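Local atomic coordinates of M32 carboxypeptidase (Chitinophagaceae bacterium, PDB entry 7A03), a protein that probably acts as a metal-dependent carboxypeptidase of the M32 family, removing residues from the C-terminal end of peptides. Residues Val106-Glu111 with Val140-Lys145; His118-Ala123 with Gln407-Ser412; Leu348-Ala353 with Gly417-Tyr422. One frame throughout, in Å; residues are numbered along the deposited sequence.

Contact 1: Val106-Glu111 with Val140-Lys145; sequences VAEISE and VELKRK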
loop_
_atom_site.group_PDB
_atom_site.type_symbol
_atom_site.label_atom_id
_atom_site.label_comp_id
_atom_site.label_asym_id
_atom_site.label_seq_id
_atom_site.Cartn_x
_atom_site.Cartn_y
_atom_site.Cartn_z
ATOM N N VAL A 106 25.753 4.506 4.618
ATOM C CA VAL A 106 24.621 5.431 4.681
ATOM C C VAL A 106 24.839 6.604 3.729
ATOM O O VAL A 106 23.953 6.969 2.945
ATOM C CB VAL A 106 24.390 5.904 6.129
ATOM C CG1 VAL A 106 23.160 6.798 6.201
ATOM C CG2 VAL A 106 24.258 4.709 7.071
ATOM N N ALA A 107 26.039 7.200 3.775
ATOM C CA ALA A 107 26.315 8.336 2.901
ATOM C C ALA A 107 26.278 7.934 1.427
ATOM O O ALA A 107 25.735 8.671 0.590
ATOM C CB ALA A 107 27.663 8.959 3.269
ATOM N N GLU A 108 26.850 6.771 1.097
ATOM C CA GLU A 108 26.851 6.290 -0.286
ATOM C C GLU A 108 25.435 6.055 -0.798
ATOM O O GLU A 108 25.109 6.425 -1.932
ATOM C CB GLU A 108 27.679 5.015 -0.397
ATOM C CG GLU A 108 29.174 5.251 -0.250
ATOM C CD GLU A 108 29.929 3.977 0.035
ATOM O OE1 GLU A 108 29.277 2.926 0.208
ATOM O OE2 GLU A 108 31.177 4.024 0.093
ATOM N N ILE A 109 24.578 5.446 0.030
ATOM C CA ILE A 109 23.186 5.221 -0.353
ATOM C C ILE A 109 22.474 6.547 -0.587
ATOM O O ILE A 109 21.715 6.697 -1.551
ATOM C CB ILE A 109 22.466 4.342 0.690
ATOM C CG1 ILE A 109 23.018 2.911 0.665
ATOM C CG2 ILE A 109 20.953 4.349 0.456
ATOM C CD1 ILE A 109 22.334 1.963 1.626
ATOM N N SER A 110 22.725 7.542 0.273
ATOM C CA SER A 110 22.096 8.845 0.084
ATOM C C SER A 110 22.539 9.494 -1.230
ATOM O O SER A 110 21.712 10.019 -1.995
ATOM C CB SER A 110 22.390 9.748 1.288
ATOM O OG SER A 110 21.811 11.029 1.127
ATOM N N GLU A 111 23.845 9.470 -1.505
ATOM C CA GLU A 111 24.361 10.073 -2.734
ATOM C C GLU A 111 23.792 9.370 -3.962
ATOM O O GLU A 111 23.354 10.018 -4.925
ATOM C CB GLU A 111 25.890 9.998 -2.751
ATOM C CG GLU A 111 26.601 10.692 -1.590
ATOM C CD GLU A 111 28.044 10.215 -1.410
ATOM O OE1 GLU A 111 28.546 9.467 -2.278
ATOM O OE2 GLU A 111 28.676 10.578 -0.394
ATOM N N VAL A 140 21.853 -0.695 -7.344
ATOM C CA VAL A 140 21.785 -2.136 -7.131
ATOM C C VAL A 140 23.026 -2.638 -6.399
ATOM O O VAL A 140 22.932 -3.486 -5.501
ATOM C CB VAL A 140 21.556 -2.867 -8.471
ATOM C CG1 VAL A 140 21.775 -4.375 -8.323
ATOM C CG2 VAL A 140 20.156 -2.584 -8.983
ATOM N N GLU A 141 24.212 -2.146 -6.790
ATOM C CA GLU A 141 25.434 -2.522 -6.081
ATOM C C GLU A 141 25.331 -2.191 -4.595
ATOM O O GLU A 141 25.652 -3.021 -3.725
ATOM C CB GLU A 141 26.638 -1.795 -6.688
ATOM C CG GLU A 141 26.920 -2.105 -8.145
ATOM C CD GLU A 141 28.275 -1.584 -8.601
ATOM O OE1 GLU A 141 28.914 -0.826 -7.836
ATOM O OE2 GLU A 141 28.696 -1.929 -9.728
ATOM N N LEU A 142 24.870 -0.975 -4.287
ATOM C CA LEU A 142 24.767 -0.579 -2.886
ATOM C C LEU A 142 23.725 -1.415 -2.149
ATOM O O LEU A 142 23.905 -1.755 -0.972
ATOM C CB LEU A 142 24.497 0.921 -2.774
ATOM C CG LEU A 142 25.707 1.796 -3.138
ATOM C CD1 LEU A 142 25.351 3.276 -3.170
ATOM C CD2 LEU A 142 26.836 1.536 -2.157
ATOM N N LYS A 143 22.654 -1.802 -2.841
ATOM C CA LYS A 143 21.614 -2.597 -2.194
ATOM C C LYS A 143 22.125 -3.990 -1.856
ATOM O O LYS A 143 21.763 -4.561 -0.820
ATOM C CB LYS A 143 20.383 -2.668 -3.097
ATOM C CG LYS A 143 19.565 -1.402 -3.098
ATOM C CD LYS A 143 18.737 -1.305 -1.819
ATOM C CE LYS A 143 18.541 0.124 -1.380
ATOM N NZ LYS A 143 17.570 0.124 -0.255
ATOM N N ARG A 144 22.976 -4.557 -2.715
ATOM C CA ARG A 144 23.575 -5.848 -2.382
ATOM C C ARG A 144 24.496 -5.733 -1.167
ATOM O O ARG A 144 24.437 -6.570 -0.242
ATOM C CB ARG A 144 24.287 -6.438 -3.602
ATOM C CG ARG A 144 23.380 -6.448 -4.845
ATOM C CD ARG A 144 24.066 -7.064 -6.043
ATOM N NE ARG A 144 24.532 -8.408 -5.742
ATOM C CZ ARG A 144 25.381 -9.087 -6.501
ATOM N NH1 ARG A 144 25.851 -8.546 -7.616
ATOM N NH2 ARG A 144 25.752 -10.306 -6.144
ATOM N N LYS A 145 25.320 -4.671 -1.127
ATOM C CA LYS A 145 26.090 -4.401 0.092
ATOM C C LYS A 145 25.173 -4.324 1.315
ATOM O O LYS A 145 25.476 -4.888 2.380
ATOM C CB LYS A 145 26.897 -3.103 -0.056
ATOM C CG LYS A 145 28.255 -3.272 -0.706
ATOM C CD LYS A 145 29.274 -3.845 0.279
ATOM C CE LYS A 145 30.642 -4.046 -0.374
ATOM N NZ LYS A 145 31.139 -2.823 -1.062
#
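Next to L142, whose side chain carries the contact with E108 and I109, K143 NZ is gripped twice, by a salt bridge to E146 OE1 and by a hydrogen bond to the carbonyl O of G414. K143 lies beside the interface without touching 106-111, and L142 makes the contact. The two segments belong to helices 103-126 and 129-150, which follow one another along the chain and run antiparallel as a helical hairpin. They come closest where the CA atoms of I109 and L142 lie 6.5 Å apart.

L142 has CG anti to its carbonyl carbon (chi1 -72°), and its two methyls both touch E108 CB. CD1 lies on the backbone, 3.4 Å from E108 O and 3.9 Å from I109 N. CD2 sits nearer the carboxylate, 4.0 Å from E108 CB and 3.7 Å from E108 OE1, and the extended glutamate crosses the leucine at about a right angle. On the other flank CG1 of I109 meets L142 CB at 4.2 Å. Because L142 also touches L105 and A112, it packs among four residues spaced i, i+3, i+4 and i+7, as a knob in a hole of the knobs-into-holes kind.

Further out, I109 rests on E146 and E108 on R138, both from helix 129-150, which widens the meeting of the two helices.

E108 OE1 and K145 NZ stay 6.2 Å apart, too far for a salt bridge, and any attraction between their charges is probably weak. Cohesion between these two turns therefore rests on van der Waals contact of a buried leucine with aliphatic carbons and backbone, with E108 OE1 touching CD2 without a polar bond across the two segments.

Contact 2: His118-Ala123 with Gln407-Ser412; sequences HAWIKA and QDIHWS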
loop_
_atom_site.group_PDB
_atom_site.type_symbol
_atom_site.label_atom_id
_atom_site.label_comp_id
_atom_site.label_asym_id
_atom_site.label_seq_id
_atom_site.Cartn_x
_atom_site.Cartn_y
_atom_site.Cartn_z
ATOM N N HIS A 118 17.753 12.195 -10.138
ATOM C CA HIS A 118 18.007 13.048 -11.301
ATOM C C HIS A 118 18.064 12.236 -12.596
ATOM O O HIS A 118 17.516 12.649 -13.633
ATOM C CB HIS A 118 19.276 13.872 -11.085
ATOM C CG HIS A 118 19.135 14.913 -10.018
ATOM N ND1 HIS A 118 18.258 15.971 -10.123
ATOM C CD2 HIS A 118 19.745 15.049 -8.816
ATOM C CE1 HIS A 118 18.336 16.717 -9.037
ATOM N NE2 HIS A 118 19.233 16.179 -8.227
ATOM N N ALA A 119 18.704 11.066 -12.551
ATOM C CA ALA A 119 18.843 10.245 -13.748
ATOM C C ALA A 119 17.498 9.696 -14.204
ATOM O O ALA A 119 17.249 9.579 -15.404
ATOM C CB ALA A 119 19.829 9.108 -13.489
ATOM N N TRP A 120 16.616 9.369 -13.260
ATOM C CA TRP A 120 15.294 8.868 -13.608
ATOM C C TRP A 120 14.464 9.950 -14.278
ATOM O O TRP A 120 13.783 9.689 -15.280
ATOM C CB TRP A 120 14.596 8.366 -12.344
ATOM C CG TRP A 120 13.385 7.521 -12.594
ATOM C CD1 TRP A 120 13.356 6.261 -13.116
ATOM C CD2 TRP A 120 12.028 7.869 -12.306
ATOM N NE1 TRP A 120 12.061 5.805 -13.177
ATOM C CE2 TRP A 120 11.227 6.773 -12.691
ATOM C CE3 TRP A 120 11.411 9.006 -11.773
ATOM C CZ2 TRP A 120 9.842 6.779 -12.553
ATOM C CZ3 TRP A 120 10.038 9.011 -11.638
ATOM C CH2 TRP A 120 9.268 7.903 -12.026
ATOM N N ILE A 121 14.509 11.174 -13.742
ATOM C CA ILE A 121 13.781 12.270 -14.380
ATOM C C ILE A 121 14.260 12.473 -15.816
ATOM O O ILE A 121 13.457 12.529 -16.765
ATOM C CB ILE A 121 13.891 13.554 -13.542
ATOM C CG1 ILE A 121 13.102 13.401 -12.241
ATOM C CG2 ILE A 121 13.409 14.757 -14.341
ATOM C CD1 ILE A 121 11.598 13.270 -12.443
ATOM N N LYS A 122 15.579 12.570 -16.009
ATOM C CA LYS A 122 16.039 12.852 -17.367
ATOM C C LYS A 122 15.891 11.644 -18.295
ATOM O O LYS A 122 15.713 11.816 -19.507
ATOM C CB LYS A 122 17.425 13.502 -17.383
ATOM C CG LYS A 122 18.569 12.667 -16.856
ATOM C CD LYS A 122 19.756 12.734 -17.802
ATOM C CE LYS A 122 20.114 14.155 -18.183
ATOM N NZ LYS A 122 21.048 14.136 -19.342
ATOM N N ALA A 123 15.911 10.425 -17.749
ATOM C CA ALA A 123 15.666 9.242 -18.566
ATOM C C ALA A 123 14.231 9.209 -19.063
ATOM O O ALA A 123 13.984 8.936 -20.244
ATOM C CB ALA A 123 15.984 7.977 -17.767
ATOM N N GLN A 407 8.466 3.231 -15.660
ATOM C CA GLN A 407 7.167 3.746 -15.233
ATOM C C GLN A 407 7.105 4.030 -13.735
ATOM O O GLN A 407 6.424 4.971 -13.317
ATOM C CB GLN A 407 6.035 2.803 -15.655
ATOM C CG GLN A 407 6.112 1.387 -15.081
ATOM C CD GLN A 407 4.963 0.511 -15.579
ATOM O OE1 GLN A 407 3.941 0.382 -14.912
ATOM N NE2 GLN A 407 5.124 -0.069 -16.768
ATOM N N ASP A 408 7.775 3.230 -12.916
ATOM C CA ASP A 408 7.602 3.282 -11.471
ATOM C C ASP A 408 8.831 3.895 -10.814
ATOM O O ASP A 408 9.966 3.600 -11.202
ATOM C CB ASP A 408 7.326 1.888 -10.896
ATOM C CG ASP A 408 5.881 1.482 -11.059
ATOM O OD1 ASP A 408 5.017 2.382 -11.053
ATOM O OD2 ASP A 408 5.600 0.268 -11.183
ATOM N N ILE A 409 8.585 4.746 -9.812
ATOM C CA ILE A 409 9.641 5.526 -9.166
ATOM C C ILE A 409 10.414 4.748 -8.115
ATOM O O ILE A 409 11.482 5.208 -7.686
ATOM C CB ILE A 409 9.006 6.781 -8.534
ATOM C CG1 ILE A 409 10.055 7.873 -8.283
ATOM C CG2 ILE A 409 8.254 6.420 -7.250
ATOM C CD1 ILE A 409 9.437 9.231 -7.906
ATOM N N HIS A 410 9.931 3.563 -7.727
ATOM C CA HIS A 410 10.398 2.914 -6.505
ATOM C C HIS A 410 11.908 2.720 -6.509
ATOM O O HIS A 410 12.588 3.040 -5.524
ATOM C CB HIS A 410 9.651 1.592 -6.284
ATOM C CG HIS A 410 8.170 1.762 -6.116
ATOM N ND1 HIS A 410 7.375 2.366 -7.067
ATOM C CD2 HIS A 410 7.340 1.407 -5.106
ATOM C CE1 HIS A 410 6.122 2.379 -6.650
ATOM N NE2 HIS A 410 6.074 1.801 -5.462
ATOM N N TRP A 411 12.456 2.233 -7.625
ATOM C CA TRP A 411 13.874 1.902 -7.672
ATOM C C TRP A 411 14.738 3.144 -7.521
ATOM O O TRP A 411 15.780 3.098 -6.859
ATOM C CB TRP A 411 14.201 1.163 -8.969
ATOM C CG TRP A 411 13.587 -0.214 -9.027
ATOM C CD1 TRP A 411 13.097 -0.936 -7.979
ATOM C CD2 TRP A 411 13.425 -1.029 -10.184
ATOM N NE1 TRP A 411 12.617 -2.151 -8.416
ATOM C CE2 TRP A 411 12.820 -2.236 -9.767
ATOM C CE3 TRP A 411 13.730 -0.859 -11.536
ATOM C CZ2 TRP A 411 12.519 -3.263 -10.656
ATOM C CZ3 TRP A 411 13.428 -1.881 -12.416
ATOM C CH2 TRP A 411 12.824 -3.060 -11.974
ATOM N N SER A 412 14.315 4.268 -8.114
ATOM C CA SER A 412 15.078 5.506 -7.950
ATOM C C SER A 412 15.097 5.976 -6.503
ATOM O O SER A 412 16.010 6.715 -6.111
ATOM C CB SER A 412 14.549 6.604 -8.883
ATOM O OG SER A 412 13.334 7.157 -8.421
HETATM O O HOH W 1 12.026 2.920 -13.279
#
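The indole of W120 receives I409 over the face of its six-membered ring in a CH-pi contact: I409 CG1 lies 3.9 Å from the ring centroid, 26° off the normal, with CZ3 as its nearest ring atom. The ring projects from helix 103-126, the first arm of a helical hairpin, onto the loop that joins helices 382-394 and 420-439 in this largely helical metallopeptidase fold. I409 CA, 3.6 Å above the plane near the rim, and S412 OG share the same face, while S412 CB packs 3.9 Å from W120 CB. Q407 O approaches the ring edge in its plane, near CZ2; D408 O comes in obliquely, 3.5 Å from CZ2.

W120 has CG anti to its backbone N (chi1 -166°), which carries the indole toward the loop. NE1 donates to a bridging water over 2.9 Å, and the water in turn donates to D408 O over 3.0 Å, so the indole N-H reaches the loop backbone indirectly. Replacing W120 with a leucine would probably leave I409 without its aromatic face and the water without its N-H donor, opening a gap between helix and loop.

Outside this shell, F132 of helix 129-150 meets W120 edge-to-face, and L406 also touches the indole. The loop is fixed from behind: the D408 carboxylate is held by R350 and R365, and Q407 bonds through NE2 to L348 O and G404 O and through OE1 to R350 N. I409 and S412 are positioned against the ring by a bond within their own turn, in which S412 OG donates to the carbonyl O of I409 over 2.8 Å, in the carbonyl plane and on a lone pair, with a C=O...OG angle of 138°.

Contact 3: Leu348-Ala353 with Gly417-Tyr422; sequences LIRTEA and GYFPTY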
loop_
_atom_site.group_PDB
_atom_site.type_symbol
_atom_site.label_atom_id
_atom_site.label_comp_id
_atom_site.label_asym_id
_atom_site.label_seq_id
_atom_site.Cartn_x
_atom_site.Cartn_y
_atom_site.Cartn_z
ATOM N N LEU A 348 -0.256 -2.071 -19.812
ATOM C CA LEU A 348 1.162 -1.761 -19.661
ATOM C C LEU A 348 1.517 -1.123 -18.322
ATOM O O LEU A 348 2.633 -1.330 -17.831
ATOM C CB LEU A 348 1.604 -0.829 -20.793
ATOM C CG LEU A 348 1.627 -1.489 -22.177
ATOM C CD1 LEU A 348 1.583 -0.449 -23.281
ATOM C CD2 LEU A 348 2.870 -2.343 -22.312
ATOM N N ILE A 349 0.599 -0.366 -17.722
ATOM C CA ILE A 349 0.890 0.485 -16.571
ATOM C C ILE A 349 0.283 -0.137 -15.322
ATOM O O ILE A 349 -0.944 -0.295 -15.230
ATOM C CB ILE A 349 0.365 1.913 -16.775
ATOM C CG1 ILE A 349 0.929 2.504 -18.071
ATOM C CG2 ILE A 349 0.690 2.778 -15.555
ATOM C CD1 ILE A 349 2.452 2.603 -18.094
ATOM N N ARG A 350 1.145 -0.445 -14.344
ATOM C CA ARG A 350 0.705 -1.078 -13.102
ATOM C C ARG A 350 -0.370 -0.264 -12.395
ATOM O O ARG A 350 -1.368 -0.823 -11.921
ATOM C CB ARG A 350 1.906 -1.306 -12.184
ATOM C CG ARG A 350 1.564 -1.814 -10.782
ATOM C CD ARG A 350 2.792 -1.806 -9.850
ATOM N NE ARG A 350 3.341 -0.457 -9.678
ATOM C CZ ARG A 350 2.851 0.441 -8.821
ATOM N NH1 ARG A 350 1.821 0.133 -8.051
ATOM N NH2 ARG A 350 3.375 1.659 -8.727
ATOM N N THR A 351 -0.190 1.059 -12.304
ATOM C CA THR A 351 -1.131 1.867 -11.535
ATOM C C THR A 351 -2.512 1.950 -12.172
ATOM O O THR A 351 -3.456 2.365 -11.495
ATOM C CB THR A 351 -0.575 3.274 -11.276
ATOM O OG1 THR A 351 -0.270 3.901 -12.532
ATOM C CG2 THR A 351 0.685 3.192 -10.406
ATOM N N GLU A 352 -2.656 1.533 -13.428
ATOM C CA GLU A 352 -3.940 1.527 -14.124
ATOM C C GLU A 352 -4.548 0.134 -14.243
ATOM O O GLU A 352 -5.626 -0.011 -14.828
ATOM C CB GLU A 352 -3.777 2.118 -15.527
ATOM C CG GLU A 352 -3.467 3.610 -15.560
ATOM C CD GLU A 352 -2.797 4.031 -16.854
ATOM O OE1 GLU A 352 -2.996 3.350 -17.885
ATOM O OE2 GLU A 352 -2.058 5.035 -16.838
ATOM N N ALA A 353 -3.885 -0.886 -13.721
ATOM C CA ALA A 353 -4.297 -2.259 -13.964
ATOM C C ALA A 353 -5.483 -2.667 -13.091
ATOM O O ALA A 353 -5.624 -2.237 -11.943
ATOM C CB ALA A 353 -3.118 -3.198 -13.699
ATOM N N GLY A 417 12.297 -4.476 -2.521
ATOM C CA GLY A 417 11.533 -5.288 -1.608
ATOM C C GLY A 417 10.170 -4.721 -1.266
ATOM O O GLY A 417 9.467 -5.308 -0.434
ATOM N N TYR A 418 9.770 -3.612 -1.896
ATOM C CA TYR A 418 8.528 -2.903 -1.610
ATOM C C TYR A 418 7.360 -3.469 -2.408
ATOM O O TYR A 418 6.276 -3.707 -1.864
ATOM C CB TYR A 418 8.720 -1.416 -1.955
ATOM C CG TYR A 418 7.643 -0.471 -1.457
ATOM C CD1 TYR A 418 6.375 -0.454 -2.020
ATOM C CD2 TYR A 418 7.917 0.438 -0.443
ATOM C CE1 TYR A 418 5.399 0.425 -1.567
ATOM C CE2 TYR A 418 6.954 1.318 0.015
ATOM C CZ TYR A 418 5.702 1.302 -0.542
ATOM O OH TYR A 418 4.753 2.181 -0.074
ATOM N N PHE A 419 7.571 -3.693 -3.700
ATOM C CA PHE A 419 6.462 -4.070 -4.568
ATOM C C PHE A 419 5.631 -5.256 -4.070
ATOM O O PHE A 419 4.389 -5.195 -4.193
ATOM C CB PHE A 419 6.976 -4.324 -5.996
ATOM C CG PHE A 419 7.227 -3.077 -6.796
ATOM C CD1 PHE A 419 6.190 -2.204 -7.097
ATOM C CD2 PHE A 419 8.497 -2.799 -7.289
ATOM C CE1 PHE A 419 6.428 -1.044 -7.854
ATOM C CE2 PHE A 419 8.735 -1.659 -8.045
ATOM C CZ PHE A 419 7.700 -0.781 -8.331
ATOM N N PRO A 420 6.210 -6.340 -3.529
ATOM C CA PRO A 420 5.358 -7.475 -3.135
ATOM C C PRO A 420 4.254 -7.096 -2.160
ATOM O O PRO A 420 3.190 -7.734 -2.180
ATOM C CB PRO A 420 6.351 -8.473 -2.518
ATOM C CG PRO A 420 7.650 -8.149 -3.152
ATOM C CD PRO A 420 7.644 -6.653 -3.341
ATOM N N THR A 421 4.463 -6.061 -1.328
ATOM C CA THR A 421 3.451 -5.704 -0.341
ATOM C C THR A 421 2.117 -5.356 -0.991
ATOM O O THR A 421 1.066 -5.637 -0.406
ATOM C CB THR A 421 3.930 -4.581 0.585
ATOM O OG1 THR A 421 4.139 -3.380 -0.166
ATOM C CG2 THR A 421 5.219 -4.991 1.281
ATOM N N TYR A 422 2.126 -4.780 -2.201
ATOM C CA TYR A 422 0.849 -4.475 -2.848
ATOM C C TYR A 422 0.025 -5.745 -3.030
ATOM O O TYR A 422 -1.157 -5.802 -2.640
ATOM C CB TYR A 422 1.055 -3.791 -4.202
ATOM C CG TYR A 422 1.700 -2.426 -4.176
ATOM C CD1 TYR A 422 0.963 -1.285 -3.873
ATOM C CD2 TYR A 422 3.040 -2.279 -4.497
ATOM C CE1 TYR A 422 1.550 -0.042 -3.877
ATOM C CE2 TYR A 422 3.642 -1.038 -4.494
ATOM C CZ TYR A 422 2.892 0.076 -4.183
ATOM O OH TYR A 422 3.499 1.321 -4.195
#
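R350 presents its guanidinium to two aromatic side chains, F419 and Y422, both of which lie over the same face of it. With Y422 this is a cation-pi interaction: R350 CZ stands 4.9 Å from the ring centroid, 24° off the normal, and the two planes are inclined by 30°. NH1 does the touching, over the ring toward its rim and 4.0 Å from Y422 CZ. F419 is turned more steeply, at 57° to the guanidinium, and offers CE1, which lies 3.6 Å from R350 NE. The arginine chain leaves its backbone extended and then bends at chi3, bringing NH1 over the Y422 ring and NE to F419 CE1. F419 also makes a cation-pi contact with R365.

The contact joins a short 3-10 turn, 350-352, to the segment leading into helix 420-439. Y422 lies near, without touching, an HExxH sequence of helix 258-277, probably the zinc-binding motif expected of M32 peptidases although no metal is bound to it here; this is consistent with a place beside the active-site cleft.

Polar bonds hold R350 and Y422. R350 NE makes a salt bridge to D408 OD2, NH1 bonds to Y358 OH, and Y422 OH probably bonds to H410 NE2. Within 417-422, Y418 O accepts from both T421 N and T421 OG1, the hydroxyl donating over 2.7 Å in the carbonyl plane.

How the contacts relate
From the N terminus, contact 1 comes first and closes the shortest loop: 28 residues, nearly all helical, separate its segments in the hairpin of helices 103-126 and 129-150. Contact 2 starts from the same helix 103-126, two turns further on, and closes a loop of 283 residues by reaching the loop before helix 420-439. It crosses contact 1, because 140-145 falls inside its span while 106-111 precedes it. Contact 3, bridging 63 residues, opens within that span and ends beyond it, so contacts 2 and 3 also cross; contacts 1 and 3 follow in series. Segment 407-412 meets both 348-353 and 417-422, linking the peripheral hairpin through the loop to the interior.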